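Acetyl-CoA acetyltransferase (Elizabethkingia anophelis NUHP1, PDB 6BN2) catalyses the thiolase-type condensation of two acetyl-CoA molecules to acetoacetyl-CoA, and its reversal, through an acyl-cysteine intermediate. Local coordinates at the interface of chains A and B. Residues are numbered along the deposited sequence; one frame, centred on the assembly and turned at random. Chains: chain A/B, Acetyl-CoA acetyltransferase.

The interface of chains A and B. Residues chain A 94, 101, 105, 288; chain B 58, 60, 89-90.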
ATOM      1  N   LYS A  94      -5.699   0.702   2.315  1.00 11.26           N
ATOM      2  CA  LYS A  94      -6.860   1.569   2.421  1.00 10.21           C
ATOM      3  C   LYS A  94      -7.711   1.081   3.602  1.00 10.61           C
ATOM      4  O   LYS A  94      -8.938   1.055   3.549  1.00 12.12           O
ATOM      5  CB  LYS A  94      -7.647   1.571   1.103  1.00 11.31           C
ATOM      6  CG  LYS A  94      -8.693   2.701   0.965  1.00 10.91           C
ATOM      7  CD  LYS A  94      -9.274   2.741  -0.448  1.00 11.17           C
ATOM      8  CE  LYS A  94     -10.297   3.885  -0.563  1.00 10.73           C
ATOM      9  NZ  LYS A  94     -11.706   3.428  -0.155  1.00 11.87           N
ATOM     10  N   LYS A 101      -9.598  -2.373  -2.870  1.00 11.83           N
ATOM     11  CA  LYS A 101      -8.787  -1.405  -3.605  1.00 11.90           C
ATOM     12  C   LYS A 101      -7.698  -2.111  -4.401  1.00 11.18           C
ATOM     13  O   LYS A 101      -7.379  -1.705  -5.521  1.00 11.73           O
ATOM     14  CB  LYS A 101      -8.185  -0.396  -2.621  1.00 12.02           C
ATOM     15  CG  LYS A 101      -7.413   0.762  -3.291  1.00 10.40           C
ATOM     16  CD  LYS A 101      -8.313   1.579  -4.233  1.00 12.21           C
ATOM     17  CE  LYS A 101      -7.563   2.849  -4.697  1.00 13.57           C
ATOM     18  NZ  LYS A 101      -8.451   3.683  -5.578  1.00 15.30           N
ATOM     19  N   MET A 105      -7.333  -1.480  -8.342  1.00 12.84           N
ATOM     20  CA  MET A 105      -6.066  -1.040  -8.926  0.61 12.90           C
ATOM     21  C   MET A 105      -5.563  -2.040  -9.956  1.00 12.62           C
ATOM     22  O   MET A 105      -5.000  -1.662 -10.979  1.00 12.67           O
ATOM     23  CB  MET A 105      -5.020  -0.855  -7.823  0.61 12.23           C
ATOM     24  CG  MET A 105      -5.322   0.309  -6.895  0.61 14.93           C
ATOM     25  SD  MET A 105      -4.285   0.294  -5.422  0.61 11.04           S
ATOM     26  CE  MET A 105      -3.569   1.960  -5.503  0.61 13.20           C
ATOM     27  N   ASP A 288     -14.514   4.601  -5.512  1.00 14.78           N
ATOM     28  CA  ASP A 288     -14.250   4.987  -4.135  1.00 13.63           C
ATOM     29  C   ASP A 288     -15.087   6.215  -3.802  1.00 14.08           C
ATOM     30  O   ASP A 288     -15.377   7.045  -4.672  1.00 16.46           O
ATOM     31  CB  ASP A 288     -12.775   5.345  -3.921  1.00 14.33           C
ATOM     32  CG  ASP A 288     -11.837   4.204  -4.238  1.00 21.38           C
ATOM     33  OD1 ASP A 288     -11.943   3.156  -3.582  1.00 18.32           O
ATOM     34  OD2 ASP A 288     -11.015   4.336  -5.183  1.00 28.13           O
TER
ATOM     35  N   ASP B  58      -8.254  11.303  -5.972  1.00 13.58           N
ATOM     36  CA  ASP B  58      -7.637  10.198  -5.247  1.00 14.16           C
ATOM     37  C   ASP B  58      -6.250  10.671  -4.845  1.00 15.38           C
ATOM     38  O   ASP B  58      -5.717  11.638  -5.400  1.00 13.10           O
ATOM     39  CB  ASP B  58      -7.559   8.918  -6.103  1.00 12.62           C
ATOM     40  CG  ASP B  58      -7.707   7.632  -5.277  1.00 17.32           C
ATOM     41  OD1 ASP B  58      -7.366   7.627  -4.073  1.00 15.69           O
ATOM     42  OD2 ASP B  58      -8.140   6.612  -5.865  1.00 17.13           O
ATOM     43  N   TYR B  60      -2.544   8.697  -3.745  1.00 12.81           N
ATOM     44  CA  TYR B  60      -1.736   7.497  -3.507  1.00 12.33           C
ATOM     45  C   TYR B  60      -0.411   7.940  -2.914  1.00 13.54           C
ATOM     46  O   TYR B  60       0.311   8.715  -3.547  1.00 14.25           O
ATOM     47  CB  TYR B  60      -1.443   6.720  -4.789  1.00 11.37           C
ATOM     48  CG  TYR B  60      -2.629   6.112  -5.512  1.00 11.65           C
ATOM     49  CD1 TYR B  60      -2.474   5.633  -6.807  1.00 12.48           C
ATOM     50  CD2 TYR B  60      -3.891   6.026  -4.918  1.00 12.20           C
ATOM     51  CE1 TYR B  60      -3.524   5.073  -7.496  1.00 13.59           C
ATOM     52  CE2 TYR B  60      -4.960   5.471  -5.613  1.00 13.77           C
ATOM     53  CZ  TYR B  60      -4.772   4.990  -6.895  1.00 15.20           C
ATOM     54  OH  TYR B  60      -5.819   4.404  -7.599  1.00 14.49           O
ATOM     55  N   THR B  89      -8.211   7.994  -0.385  1.00 12.00           N
ATOM     56  CA  THR B  89      -6.755   7.930  -0.198  1.00 11.02           C
ATOM     57  C   THR B  89      -6.302   6.489   0.029  1.00 12.33           C
ATOM     58  O   THR B  89      -7.011   5.702   0.663  1.00 14.26           O
ATOM     59  CB  THR B  89      -6.290   8.768   1.017  1.00 15.13           C
ATOM     60  OG1 THR B  89      -6.854   8.214   2.211  1.00 15.52           O
ATOM     61  CG2 THR B  89      -6.740  10.227   0.921  1.00 13.13           C
ATOM     62  N   THR B  90      -5.082   6.172  -0.428  1.00 10.86           N
ATOM     63  CA  THR B  90      -4.496   4.833  -0.270  1.00 11.95           C
ATOM     64  C   THR B  90      -2.984   4.944  -0.065  1.00 12.56           C
ATOM     65  O   THR B  90      -2.325   5.750  -0.720  1.00 11.72           O
ATOM     66  CB  THR B  90      -4.789   3.957  -1.513  1.00 11.96           C
ATOM     67  OG1 THR B  90      -6.199   3.698  -1.599  1.00 12.78           O
ATOM     68  CG2 THR B  90      -4.044   2.599  -1.462  1.00 13.71           C
TER
HETATM   69  O   HOH W   1     -10.691   6.620  -6.521  1.00 33.02           O
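The terminal nitrogen NZ of A:Lys101 is gripped from both subunits, bridging two carboxylates where this thiolase, a homotetramer, pairs chains A and B about a two-fold axis. On its own side it makes a salt bridge to OD2 of A:Asp288 at 2.7 Å, meeting that oxygen on the syn side but 29° out of the carboxylate plane. Across the interface NZ donates to OD2 of B:Asp58 at 3.0 Å, and that oxygen accepts with its syn lone pair. The two OD2 atoms also share a water, 2.7 Å from OD2 of A:Asp288 and 2.6 Å from OD2 of B:Asp58, so lysine and water together link the carboxylates, whose planes are turned 69° apart. The lysine charge probably offsets the closeness of the two acids. A bend at chi2 (60°) in an otherwise extended chain carries A:Lys101 out from helix 98-111, its CE passing OG1 of B:Thr90 and the rim of the B:Tyr60 ring; NZ also makes a weak hydrogen bond to the phenol OH. One turn further along the helix, A:Met105 lays its methyl CE over a face of that ring, 3.5 Å above the plane and offset toward the hydroxyl-bearing rim. The aliphatic stem of A:Lys94 crosses B:Thr90 at about a right angle, and a bend at its last torsion points NZ to OD1 of A:Asp288, a weak same-side salt bridge. The stem packs against strand 89-93 of chain B, with CD 3.4 Å from the B:Thr90 hydroxyl OG1 and CG 3.5 Å from the B:Thr89 carbonyl O.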